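PDB 5CAX: glutaredoxin, which acts as a glutaredoxin-like, coenzyme M-dependent protein disulfide reductase (methanoredoxin) and probably transfers electrons in the thiol chemistry of a methanogenic archaeon. Local coordinates for residues 36-39 and 40-44; 54-57 and 58-61. All coordinates share one frame; numbering follows the deposited sequence.

Overall arrangement
From the N terminus, strand 22-26 leads into helix 31-43, strand 48-51 and then helix 57-70, part of the thioredoxin-type fold of glutaredoxins. Interaction 1 lies in the last two turns of helix 31-43, the crossover of the beta-alpha-beta unit, and runs up to its C-terminal cap. Interaction 2 follows strand 48-51 and forms the start of helix 57-70. Each joins adjoining residues, so neither closes a long loop, and the two run in series without nesting or crossing. The centres of interactions 1 and 2 are 24 Å apart on opposite sides of the chain's centre; their nearest atoms are about 10 Å apart, so they do not touch, and along the chain strand 48-51 lies between them.

Interaction 1. Residues 36-39 and 40-44; sequences TKKL and LTDLG
T36 O accepts the amide of L40, T36 O to L40 N 3.0 Å, with a nearly straight N-H...O angle of 169°. L40 CG packs beside that oxygen, L40 CG to T36 O 3.4 Å. K37 O accepts two donors from T41: the backbone N at 2.8 Å and, weakly, OG1. A chi1 of -77° sets OG1 of T41 beside its own backbone N, from where it reaches back to K37 O. K38 works at both ends. Its carbonyl receives D42 N, while its chain, extended up to a final bend at chi4, carries NZ across to the carboxylate of D42. K38 NZ to D42 OD2 is 3.4 Å, a weak hydrogen bond within an exposed i to i+4 salt bridge. L39 O takes L43 N at 2.7 Å, and the two leucine side chains cross at an angle, L39 CG lying 3.9 Å from L43 CD1. Replacing L39 by an alanine would probably cost L43 this apolar neighbour and open a gap facing E92 of helix 92-99. Past L43 the helix ends in a Schellman motif: G44, with a phi of 72° that favours glycine, sends weak bonds from its N back to the carbonyls of L40 and T41. The segment is the C-terminal part of the crossover helix in the unit formed by strand 22-26, helix 31-43 and strand 48-51. T36, K37 and L40 pack on M24 of strand 22-26, whereas contacts of T36 with I95, L39 with E92, L40 with L99 and L43 with R96 set the same helix against helix 92-99.

Interaction 2. Residues 54-57 and 58-61; sequences LLEE and EEKS
E57 and K60 meet in the first turn of helix 57-70, just after the N-cap position occupied by E56. Their side chains lie at an angle to each other on the surface. E57 CG stands anti to the backbone N (chi1 176°), and a bend at chi2 folds the carboxylate back so that OE1 lies beside the end of the K60 chain. E57 OE1 approaches the lysine at K60 CE, 3.2 Å away, closer than at NZ; E57 OE1 to K60 NZ is 3.6 Å, a long salt bridge. The charge pairing is thus loose, with a methylene of the lysine beside the oxygen. Farther back, the lysine chain passes the preceding loop: K60 CB is 3.4 Å from L55 O, and the side chain also touches V52 near the end of strand 48-51.

L55 supplies the apolar part of the contact. L55 CB packs 3.7 Å from K60 CB, and its CD1 reaches the backbone around E59 and K60, bringing the loop alongside the new helix. The backbone fixes the turn through two bonds. S61 N donates to E57 O at 2.9 Å, from above the carbonyl plane and with a bent N-H...O angle of 141°. The other is straighter: K60 N points at E56 O, 2.6 Å away, nearly along the C=O axis.

Interaction 1. Residues 36-39 and 40-44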
# COMPACT_ATOMS: atom_id res chain seq x y z
N THR A 36 -0.26 3.97 7.92
CA THR A 36 0.29 2.76 7.33
C THR A 36 1.59 3.04 6.57
O THR A 36 2.59 2.35 6.78
CB THR A 36 -0.72 2.05 6.38
OG1 THR A 36 -1.94 1.80 7.07
CG2 THR A 36 -0.16 0.73 5.88
N LYS A 37 1.59 4.04 5.69
CA LYS A 37 2.81 4.37 4.94
C LYS A 37 3.92 4.91 5.85
O LYS A 37 5.11 4.69 5.58
CB LYS A 37 2.54 5.32 3.77
CG LYS A 37 2.54 6.79 4.06
CD LYS A 37 3.81 7.48 3.58
CE LYS A 37 3.54 8.97 3.60
NZ LYS A 37 4.73 9.84 3.48
N LYS A 38 3.52 5.65 6.89
CA LYS A 38 4.46 6.12 7.91
C LYS A 38 5.07 4.94 8.65
O LYS A 38 6.23 4.97 9.04
CB LYS A 38 3.75 7.04 8.90
CG LYS A 38 4.64 7.62 9.99
CD LYS A 38 3.80 8.27 11.08
CE LYS A 38 4.62 9.13 12.05
NZ LYS A 38 5.72 8.41 12.78
N LEU A 39 4.28 3.90 8.86
CA LEU A 39 4.76 2.69 9.53
C LEU A 39 5.80 2.00 8.66
O LEU A 39 6.87 1.62 9.13
CB LEU A 39 3.61 1.74 9.84
CG LEU A 39 4.08 0.32 10.17
CD1 LEU A 39 4.89 0.29 11.46
CD2 LEU A 39 2.92 -0.66 10.24
N LEU A 40 5.45 1.83 7.38
CA LEU A 40 6.35 1.28 6.39
C LEU A 40 7.63 2.13 6.30
O LEU A 40 8.73 1.62 6.15
CB LEU A 40 5.62 1.21 5.05
CG LEU A 40 4.43 0.26 4.91
CD1 LEU A 40 3.58 0.62 3.68
CD2 LEU A 40 4.86 -1.19 4.83
N THR A 41 7.48 3.45 6.39
CA THR A 41 8.64 4.34 6.42
C THR A 41 9.46 4.15 7.70
O THR A 41 10.70 4.15 7.66
CB THR A 41 8.20 5.80 6.25
OG1 THR A 41 7.90 6.01 4.86
CG2 THR A 41 9.31 6.75 6.65
N ASP A 42 8.78 3.99 8.83
CA ASP A 42 9.45 3.75 10.10
C ASP A 42 10.20 2.41 10.07
O ASP A 42 11.32 2.29 10.58
CB ASP A 42 8.44 3.77 11.26
CG ASP A 42 7.96 5.17 11.61
OD1 ASP A 42 8.74 6.14 11.44
OD2 ASP A 42 6.79 5.30 12.04
N LEU A 43 9.59 1.40 9.46
CA LEU A 43 10.24 0.09 9.32
C LEU A 43 11.49 0.15 8.45
O LEU A 43 12.33 -0.74 8.50
CB LEU A 43 9.27 -0.94 8.76
CG LEU A 43 8.09 -1.20 9.69
CD1 LEU A 43 6.99 -1.96 8.97
CD2 LEU A 43 8.55 -1.94 10.94
N GLY A 44 11.59 1.21 7.65
CA GLY A 44 12.77 1.43 6.85
C GLY A 44 12.86 0.45 5.71
O GLY A 44 13.95 0.15 5.25

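Interaction 2. Residues 54-57 and 58-61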
# COMPACT_ATOMS: atom_id res chain seq x y z
N LEU A 54 -5.63 11.09 -5.44
CA LEU A 54 -4.86 12.11 -6.12
C LEU A 54 -4.57 11.74 -7.58
O LEU A 54 -3.96 12.52 -8.32
CB LEU A 54 -3.56 12.36 -5.37
CG LEU A 54 -3.66 12.95 -3.97
CD1 LEU A 54 -2.29 13.01 -3.41
CD2 LEU A 54 -4.28 14.32 -3.99
N LEU A 55 -4.95 10.53 -7.98
CA LEU A 55 -4.76 10.09 -9.34
C LEU A 55 -5.81 10.63 -10.32
O LEU A 55 -6.98 10.73 -9.99
CB LEU A 55 -4.74 8.56 -9.38
CG LEU A 55 -3.56 7.89 -8.69
CD1 LEU A 55 -3.72 6.37 -8.78
CD2 LEU A 55 -2.27 8.33 -9.38
N GLU A 56 -5.38 10.95 -11.54
CA GLU A 56 -6.31 11.31 -12.61
C GLU A 56 -7.30 10.17 -12.84
O GLU A 56 -7.03 9.03 -12.46
CB GLU A 56 -5.55 11.67 -13.89
CG GLU A 56 -4.66 12.91 -13.77
CD GLU A 56 -5.43 14.17 -13.35
OE1 GLU A 56 -6.46 14.50 -13.99
OE2 GLU A 56 -5.01 14.82 -12.38
N GLU A 57 -8.46 10.48 -13.42
CA GLU A 57 -9.61 9.58 -13.39
C GLU A 57 -9.38 8.20 -13.98
O GLU A 57 -9.81 7.20 -13.40
CB GLU A 57 -10.80 10.21 -14.09
CG GLU A 57 -11.99 9.25 -14.18
CD GLU A 57 -12.41 8.71 -12.80
OE1 GLU A 57 -12.25 9.42 -11.78
OE2 GLU A 57 -12.91 7.56 -12.75
N GLU A 58 -8.70 8.11 -15.12
CA GLU A 58 -8.48 6.80 -15.72
C GLU A 58 -7.52 5.98 -14.87
O GLU A 58 -7.76 4.80 -14.60
CB GLU A 58 -7.94 6.92 -17.14
CG GLU A 58 -7.87 5.59 -17.87
CD GLU A 58 -9.23 5.12 -18.39
OE1 GLU A 58 -10.14 5.96 -18.56
OE2 GLU A 58 -9.38 3.90 -18.64
N GLU A 59 -6.45 6.62 -14.40
CA GLU A 59 -5.49 5.97 -13.53
C GLU A 59 -6.11 5.64 -12.18
O GLU A 59 -5.92 4.54 -11.64
CB GLU A 59 -4.26 6.87 -13.33
CG GLU A 59 -3.42 7.09 -14.57
CD GLU A 59 -4.03 8.10 -15.52
OE1 GLU A 59 -5.08 8.70 -15.19
OE2 GLU A 59 -3.46 8.30 -16.62
N LYS A 60 -6.85 6.60 -11.63
CA LYS A 60 -7.54 6.38 -10.36
C LYS A 60 -8.47 5.17 -10.46
O LYS A 60 -8.62 4.41 -9.51
CB LYS A 60 -8.28 7.63 -9.93
CG LYS A 60 -9.08 7.47 -8.65
CD LYS A 60 -9.79 8.76 -8.27
CE LYS A 60 -11.17 8.85 -8.86
NZ LYS A 60 -11.90 9.97 -8.22
N SER A 61 -9.08 5.00 -11.63
CA SER A 61 -9.99 3.89 -11.88
C SER A 61 -9.22 2.59 -12.07
O SER A 61 -9.72 1.51 -11.77
CB SER A 61 -10.86 4.18 -13.09
OG SER A 61 -11.53 3.01 -13.51